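Local coordinates for DisA protein (Sorangium cellulosum, PDB 6CCA) that probably transfers methyl groups to a carbon of polyketide intermediates, building the gem-dimethyl group on the disorazol assembly line, at residues Y162-Y165 against P166-L169; I260-A263 against F264-G268; V341-L344 against T345-G349. One frame throughout, in Å; residues are numbered along the deposited sequence.

Contact 1. Residues Y162-Y165 against P166-L169; sequences YRRY and PELL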
loop_
_atom_site.group_PDB
_atom_site.type_symbol
_atom_site.label_atom_id
_atom_site.label_comp_id
_atom_site.label_asym_id
_atom_site.label_seq_id
_atom_site.Cartn_x
_atom_site.Cartn_y
_atom_site.Cartn_z
ATOM N N TYR A 162 0.254 19.741 2.256
ATOM C CA TYR A 162 -0.256 21.005 1.673
ATOM C C TYR A 162 0.590 22.209 2.085
ATOM O O TYR A 162 1.081 23.038 1.258
ATOM C CB TYR A 162 -1.728 21.235 2.018
ATOM C CG TYR A 162 -2.091 22.686 1.790
ATOM C CD1 TYR A 162 -2.290 23.158 0.530
ATOM C CD2 TYR A 162 -2.211 23.572 2.831
ATOM C CE1 TYR A 162 -2.562 24.493 0.285
ATOM C CE2 TYR A 162 -2.447 24.925 2.618
ATOM C CZ TYR A 162 -2.638 25.384 1.339
ATOM O OH TYR A 162 -2.861 26.723 1.072
ATOM N N ARG A 163 0.820 22.279 3.383
ATOM C CA ARG A 163 1.589 23.420 3.899
ATOM C C ARG A 163 2.969 23.546 3.326
ATOM O O ARG A 163 3.523 24.680 3.301
ATOM C CB ARG A 163 1.597 23.426 5.427
ATOM C CG ARG A 163 0.226 23.603 6.052
ATOM C CD ARG A 163 0.277 23.672 7.587
ATOM N NE ARG A 163 0.768 24.986 8.005
ATOM C CZ ARG A 163 1.825 25.205 8.731
ATOM N NH1 ARG A 163 2.532 24.196 9.202
ATOM N NH2 ARG A 163 2.149 26.488 9.076
ATOM N N ARG A 164 3.598 22.454 2.898
ATOM C CA ARG A 164 4.921 22.530 2.366
ATOM C C ARG A 164 4.999 22.170 0.941
ATOM O O ARG A 164 6.120 21.893 0.400
ATOM C CB ARG A 164 5.820 21.542 3.151
ATOM C CG ARG A 164 5.759 21.756 4.638
ATOM C CD ARG A 164 6.477 22.996 5.039
ATOM N NE ARG A 164 7.885 23.026 4.615
ATOM C CZ ARG A 164 8.886 22.395 5.241
ATOM N NH1 ARG A 164 8.682 21.617 6.286
ATOM N NH2 ARG A 164 10.120 22.568 4.808
ATOM N N TYR A 165 3.839 22.073 0.276
ATOM C CA TYR A 165 3.812 21.438 -1.082
ATOM C C TYR A 165 4.694 22.133 -2.140
ATOM O O TYR A 165 5.393 21.470 -2.892
ATOM C CB TYR A 165 2.357 21.234 -1.624
ATOM C CG TYR A 165 2.183 19.836 -2.247
ATOM C CD1 TYR A 165 2.484 19.605 -3.602
ATOM C CD2 TYR A 165 1.751 18.751 -1.464
ATOM C CE1 TYR A 165 2.351 18.354 -4.133
ATOM C CE2 TYR A 165 1.605 17.460 -1.997
ATOM C CZ TYR A 165 1.890 17.272 -3.331
ATOM O OH TYR A 165 1.780 16.006 -3.872
ATOM N N PRO A 166 4.654 23.443 -2.202
ATOM C CA PRO A 166 5.520 24.128 -3.199
ATOM C C PRO A 166 6.998 23.740 -3.017
ATOM O O PRO A 166 7.628 23.351 -3.994
ATOM C CB PRO A 166 5.241 25.596 -2.942
ATOM C CG PRO A 166 3.844 25.610 -2.311
ATOM C CD PRO A 166 3.794 24.368 -1.469
ATOM N N GLU A 167 7.519 23.739 -1.792
ATOM C CA GLU A 167 8.841 23.139 -1.525
ATOM C C GLU A 167 9.035 21.684 -1.913
ATOM O O GLU A 167 10.054 21.327 -2.461
ATOM C CB GLU A 167 9.204 23.316 -0.078
ATOM C CG GLU A 167 9.344 24.783 0.332
ATOM C CD GLU A 167 9.248 24.904 1.822
ATOM O OE1 GLU A 167 10.322 24.786 2.460
ATOM O OE2 GLU A 167 8.115 25.016 2.378
ATOM N N LEU A 168 8.060 20.840 -1.625
ATOM C CA LEU A 168 8.119 19.444 -1.949
ATOM C C LEU A 168 8.284 19.262 -3.453
ATOM O O LEU A 168 9.131 18.513 -3.927
ATOM C CB LEU A 168 6.846 18.733 -1.448
ATOM C CG LEU A 168 6.828 18.495 0.071
ATOM C CD1 LEU A 168 5.478 18.086 0.549
ATOM C CD2 LEU A 168 7.810 17.405 0.493
ATOM N N LEU A 169 7.443 19.953 -4.200
ATOM C CA LEU A 169 7.315 19.714 -5.607
ATOM C C LEU A 169 8.537 20.242 -6.357
ATOM O O LEU A 169 8.937 19.642 -7.372
ATOM C CB LEU A 169 6.046 20.401 -6.093
ATOM C CG LEU A 169 5.284 19.889 -7.269
ATOM C CD1 LEU A 169 5.138 18.374 -7.280
ATOM C CD2 LEU A 169 3.943 20.634 -7.303
#
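Arg164 sets CG beside its backbone N and then bends at both chi2 (-73°) and chi3 (-57°), which swings the guanidinium across to the carboxylate of Glu167, whose chain reaches out extended beyond CG. The two groups meet as a side-on salt bridge in which each nitrogen takes its own oxygen: Arg164 NE lies 3.0 Å from Glu167 OE2, and Arg164 NH2 lies 3.2 Å from Glu167 OE1. Both oxygens sit almost in the guanidinium plane, at its edge, yet the nitrogens approach from well above the carboxylate plane, because the two planes are turned 41° apart. The pair is therefore double but twisted.

Behind it the backbone starts a new helical turn. Leu168 N donates to Arg164 O at 3.0 Å, and Leu169 N donates to Tyr165 O at 2.9 Å. Pro166, in the first turn, has no N-H to give; its CD packs 3.5 Å from Tyr165 CB. On the buried side, Leu169 CD2 touches the edge of the Tyr165 ring at CD1, 4.1 Å away, while Leu168 CD1 comes to the ring obliquely. The hydroxyl of Tyr165 has the backbone oxygen of Leu346 as its partner, and Val178 of helix 175-179 touches both Arg164 and Leu168.

The arrangement is a helix N-terminus with proline in its first turn, a position that suits a residue lacking an N-H: Arg164 is the N-cap residue of the short helix 165-169, which follows helix 152-163 directly.

Contact 2. Residues I260-A263 against F264-G268; sequences ISHA and FTRYG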
loop_
_atom_site.group_PDB
_atom_site.type_symbol
_atom_site.label_atom_id
_atom_site.label_comp_id
_atom_site.label_asym_id
_atom_site.label_seq_id
_atom_site.Cartn_x
_atom_site.Cartn_y
_atom_site.Cartn_z
ATOM N N ILE A 260 14.142 -4.031 3.203
ATOM C CA ILE A 260 15.308 -3.652 2.431
ATOM C C ILE A 260 16.362 -2.909 3.293
ATOM O O ILE A 260 17.560 -3.076 3.103
ATOM C CB ILE A 260 14.897 -2.835 1.199
ATOM C CG1 ILE A 260 16.079 -2.632 0.253
ATOM C CG2 ILE A 260 14.270 -1.494 1.546
ATOM C CD1 ILE A 260 15.591 -2.357 -1.199
ATOM N N SER A 261 15.871 -2.091 4.220
ATOM C CA SER A 261 16.743 -1.335 5.144
ATOM C C SER A 261 17.275 -2.144 6.292
ATOM O O SER A 261 16.537 -2.625 7.153
ATOM C CB SER A 261 16.006 -0.101 5.691
ATOM O OG SER A 261 16.696 0.507 6.772
ATOM N N HIS A 262 18.583 -2.232 6.337
ATOM C CA HIS A 262 19.261 -2.832 7.445
ATOM C C HIS A 262 18.989 -2.085 8.743
ATOM O O HIS A 262 18.746 -2.702 9.748
ATOM C CB HIS A 262 20.750 -2.960 7.089
ATOM C CG HIS A 262 21.546 -3.642 8.124
ATOM N ND1 HIS A 262 22.189 -2.942 9.117
ATOM C CD2 HIS A 262 21.805 -4.954 8.351
ATOM C CE1 HIS A 262 22.781 -3.796 9.936
ATOM N NE2 HIS A 262 22.589 -5.018 9.477
ATOM N N ALA A 263 18.957 -0.748 8.707
ATOM C CA ALA A 263 18.588 0.048 9.851
ATOM C C ALA A 263 17.204 -0.293 10.404
ATOM O O ALA A 263 17.024 -0.394 11.623
ATOM C CB ALA A 263 18.619 1.542 9.508
ATOM N N PHE A 264 16.211 -0.365 9.512
ATOM C CA PHE A 264 14.881 -0.732 9.935
ATOM C C PHE A 264 14.828 -2.121 10.576
ATOM O O PHE A 264 14.136 -2.299 11.545
ATOM C CB PHE A 264 13.861 -0.624 8.800
ATOM C CG PHE A 264 13.545 0.780 8.362
ATOM C CD1 PHE A 264 13.908 1.911 9.110
ATOM C CD2 PHE A 264 12.879 0.972 7.199
ATOM C CE1 PHE A 264 13.576 3.190 8.673
ATOM C CE2 PHE A 264 12.536 2.230 6.744
ATOM C CZ PHE A 264 12.895 3.346 7.481
ATOM N N THR A 265 15.573 -3.088 10.102
ATOM C CA THR A 265 15.552 -4.387 10.716
ATOM C C THR A 265 16.227 -4.343 12.102
ATOM O O THR A 265 15.770 -4.997 12.993
ATOM C CB THR A 265 16.106 -5.515 9.777
ATOM O OG1 THR A 265 17.492 -5.401 9.589
ATOM C CG2 THR A 265 15.533 -5.377 8.385
ATOM N N ARG A 266 17.282 -3.550 12.251
ATOM C CA ARG A 266 17.958 -3.423 13.540
ATOM C C ARG A 266 17.041 -2.802 14.595
ATOM O O ARG A 266 16.989 -3.260 15.736
ATOM C CB ARG A 266 19.234 -2.591 13.398
ATOM C CG ARG A 266 19.880 -2.213 14.720
ATOM C CD ARG A 266 20.952 -1.153 14.527
ATOM N NE ARG A 266 21.628 -1.287 13.240
ATOM C CZ ARG A 266 21.792 -0.291 12.376
ATOM N NH1 ARG A 266 21.327 0.918 12.657
ATOM N NH2 ARG A 266 22.421 -0.504 11.227
ATOM N N TYR A 267 16.323 -1.756 14.199
ATOM C CA TYR A 267 15.415 -1.048 15.077
ATOM C C TYR A 267 14.226 -1.867 15.405
ATOM O O TYR A 267 13.725 -1.851 16.533
ATOM C CB TYR A 267 15.007 0.296 14.504
ATOM C CG TYR A 267 16.028 1.363 14.745
ATOM C CD1 TYR A 267 17.142 1.523 13.901
ATOM C CD2 TYR A 267 15.921 2.200 15.836
ATOM C CE1 TYR A 267 18.110 2.543 14.140
ATOM C CE2 TYR A 267 16.848 3.208 16.055
ATOM C CZ TYR A 267 17.931 3.379 15.225
ATOM O OH TYR A 267 18.840 4.368 15.505
ATOM N N GLY A 268 13.770 -2.677 14.448
ATOM C CA GLY A 268 12.806 -3.671 14.786
ATOM C C GLY A 268 13.283 -4.716 15.800
ATOM O O GLY A 268 12.516 -5.155 16.626
#
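His262 O is gripped twice, by the hydroxyl of Thr265 and by the backbone N-H of Arg266: it lies 3.0 Å from Thr265 OG1 and 3.0 Å from Arg266 N. The backbone donor comes in fairly straight, at a C=O...N angle of 159°, whereas the hydroxyl bends in at 120°. Thr265 OG1 can do this because it stands between its own backbone N and carbonyl carbon (chi1 70°), which turns the hydroxyl back toward the preceding turn and places CG2 beside Ser261 O, 3.2 Å away.

One residue earlier the helix is capped. Ser261 OG accepts from Phe264 N at 2.9 Å in a nearly linear bond, while its main-chain oxygen receives Thr265 N. The same serine side chain also lies over one face of the Phe264 ring, with OG 3.5 Å from Phe264 CG, so the cap is flanked by an aromatic surface.

On the outer side, Arg266 bends at chi3 and brings its guanidinium back over Ala263, whose CA sits off-centre over one of its faces. From there Arg266 NH2 makes a weak bond of 3.2 Å to His262 ND1, meeting the imidazole at its edge, with the ring and guanidinium planes steeply inclined. Ala263 O accepts from Tyr267 N and also lies in the plane of the Tyr267 ring, at the CD1 edge.

Tyr267 makes a cation-pi contact with Arg270 further along the helix, and Asp259 receives the N-H of Ser261. The capped turn opens helix 262-272 at the protein surface, and that helix links parallel strands 253-257 and 279-281 in a beta-alpha-beta unit of the methyltransferase domain.

Contact 3. Residues V341-L344 against T345-G349; sequences VHFL and TLSAG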
loop_
_atom_site.group_PDB
_atom_site.type_symbol
_atom_site.label_atom_id
_atom_site.label_comp_id
_atom_site.label_asym_id
_atom_site.label_seq_id
_atom_site.Cartn_x
_atom_site.Cartn_y
_atom_site.Cartn_z
ATOM N N VAL A 341 -6.440 6.352 -5.528
ATOM C CA VAL A 341 -7.075 7.532 -4.876
ATOM C C VAL A 341 -6.150 8.769 -4.816
ATOM O O VAL A 341 -4.906 8.667 -4.677
ATOM C CB VAL A 341 -7.630 7.148 -3.475
ATOM C CG1 VAL A 341 -8.689 6.070 -3.645
ATOM C CG2 VAL A 341 -6.537 6.659 -2.532
ATOM N N HIS A 342 -6.783 9.970 -4.892
ATOM C CA HIS A 342 -6.029 11.217 -4.945
ATOM C C HIS A 342 -5.225 11.417 -3.659
ATOM O O HIS A 342 -4.109 11.953 -3.667
ATOM C CB HIS A 342 -6.979 12.383 -5.135
ATOM C CG HIS A 342 -7.787 12.303 -6.385
ATOM N ND1 HIS A 342 -7.330 11.711 -7.554
ATOM C CD2 HIS A 342 -9.023 12.789 -6.671
ATOM C CE1 HIS A 342 -8.270 11.779 -8.473
ATOM N NE2 HIS A 342 -9.297 12.440 -7.966
ATOM N N PHE A 343 -5.757 10.914 -2.565
ATOM C CA PHE A 343 -5.049 10.965 -1.302
ATOM C C PHE A 343 -3.695 10.374 -1.412
ATOM O O PHE A 343 -2.707 10.873 -0.877
ATOM C CB PHE A 343 -5.830 10.210 -0.193
ATOM C CG PHE A 343 -4.949 9.906 1.005
ATOM C CD1 PHE A 343 -4.600 10.932 1.890
ATOM C CD2 PHE A 343 -4.385 8.666 1.179
ATOM C CE1 PHE A 343 -3.727 10.721 2.986
ATOM C CE2 PHE A 343 -3.485 8.420 2.225
ATOM C CZ PHE A 343 -3.168 9.450 3.156
ATOM N N LEU A 344 -3.601 9.212 -2.052
ATOM C CA LEU A 344 -2.312 8.576 -2.253
ATOM C C LEU A 344 -1.418 9.304 -3.236
ATOM O O LEU A 344 -0.185 9.463 -3.020
ATOM C CB LEU A 344 -2.510 7.115 -2.738
ATOM C CG LEU A 344 -3.124 6.209 -1.657
ATOM C CD1 LEU A 344 -3.356 4.828 -2.305
ATOM C CD2 LEU A 344 -2.220 6.059 -0.441
ATOM N N THR A 345 -1.984 9.697 -4.378
ATOM C CA THR A 345 -1.173 10.423 -5.344
ATOM C C THR A 345 -0.474 11.630 -4.699
ATOM O O THR A 345 0.704 11.867 -4.916
ATOM C CB THR A 345 -1.988 10.880 -6.575
ATOM O OG1 THR A 345 -2.512 9.714 -7.266
ATOM C CG2 THR A 345 -1.081 11.724 -7.520
ATOM N N LEU A 346 -1.206 12.370 -3.891
ATOM C CA LEU A 346 -0.661 13.601 -3.274
ATOM C C LEU A 346 0.401 13.339 -2.198
ATOM O O LEU A 346 1.299 14.149 -2.063
ATOM C CB LEU A 346 -1.760 14.441 -2.656
ATOM C CG LEU A 346 -2.724 15.076 -3.604
ATOM C CD1 LEU A 346 -3.838 15.789 -2.844
ATOM C CD2 LEU A 346 -1.928 16.009 -4.474
ATOM N N SER A 347 0.282 12.193 -1.499
ATOM C CA SER A 347 1.112 11.828 -0.372
ATOM C C SER A 347 2.164 10.797 -0.733
ATOM O O SER A 347 3.345 11.170 -0.896
ATOM C CB SER A 347 0.310 11.419 0.823
ATOM O OG SER A 347 -0.580 10.344 0.662
ATOM N N ALA A 348 1.718 9.550 -0.917
ATOM C CA ALA A 348 2.608 8.435 -1.351
ATOM C C ALA A 348 3.269 8.743 -2.687
ATOM O O ALA A 348 4.405 8.369 -2.934
ATOM C CB ALA A 348 1.801 7.135 -1.416
ATOM N N GLY A 349 2.603 9.528 -3.548
ATOM C CA GLY A 349 3.197 9.976 -4.843
ATOM C C GLY A 349 4.454 10.809 -4.835
ATOM O O GLY A 349 5.104 11.058 -5.894
HETATM O O HOH W 1 -5.161 9.966 -8.143
#
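A short helix giving way to a 3-10 turn makes this local contact: helix 342-346 follows the sheet strand 330-337 and packs among helices 55-75, 102-114 and 152-163. Val341 is the N-cap residue, and the opening turn is regular, with Thr345 N bonded to Val341 O and Leu346 N to His342 O at 2.9 Å. The regular pattern weakens at Phe343 O, where Ser347 N makes only a weak bond. At Leu344 O it is replaced by a bond of 2.8 Å from Gly349 N, a wide i to i+5 link that carries the chain past Ser347 into the 3-10 segment 348-349; Ser347 N adds a weak bond to Leu344 O. Here Leu344 CD2 rests 4.3 Å from Ala348 CB, and Trp354 touches both side chains.

On the side of helices 55-75 and 102-114, His342 and Thr345 are joined through one water, which lies in the plane of the imidazole at its edge, 2.8 Å from His342 ND1 and 2.8 Å from Thr345 OG1. The other imidazole nitrogen has a weak bond to Glu66.

Ser347 reaches back to the turn before it. Set between its backbone N and carbonyl carbon (chi1 58°), Ser347 OG donates to Phe343 O at 2.7 Å. Ser347 OG itself lies over one face of the Phe343 ring, displaced toward the rim, 3.7 Å from Phe343 CZ.

Overall arrangement
Following the chain from its N terminus, contact 1 comes first, where helix 152-163 is followed by helix 165-169; contact 2 opens helix 262-272; contact 3 closes the run around helix 342-346. Each is a local turn of continuous chain, so the three stand in series, with no nesting or crossing. In space contacts 1 and 3 belong together: their centres lie 14 Å apart, and they touch through the Tyr165 hydroxyl, tying helix 165-169 to the helix that follows strand 330-337. Contact 2 stands apart, on the beta-alpha-beta unit of strands 253-257 and 279-281, its nearest atoms about 17 Å from contact 1 and about 14 Å from contact 3.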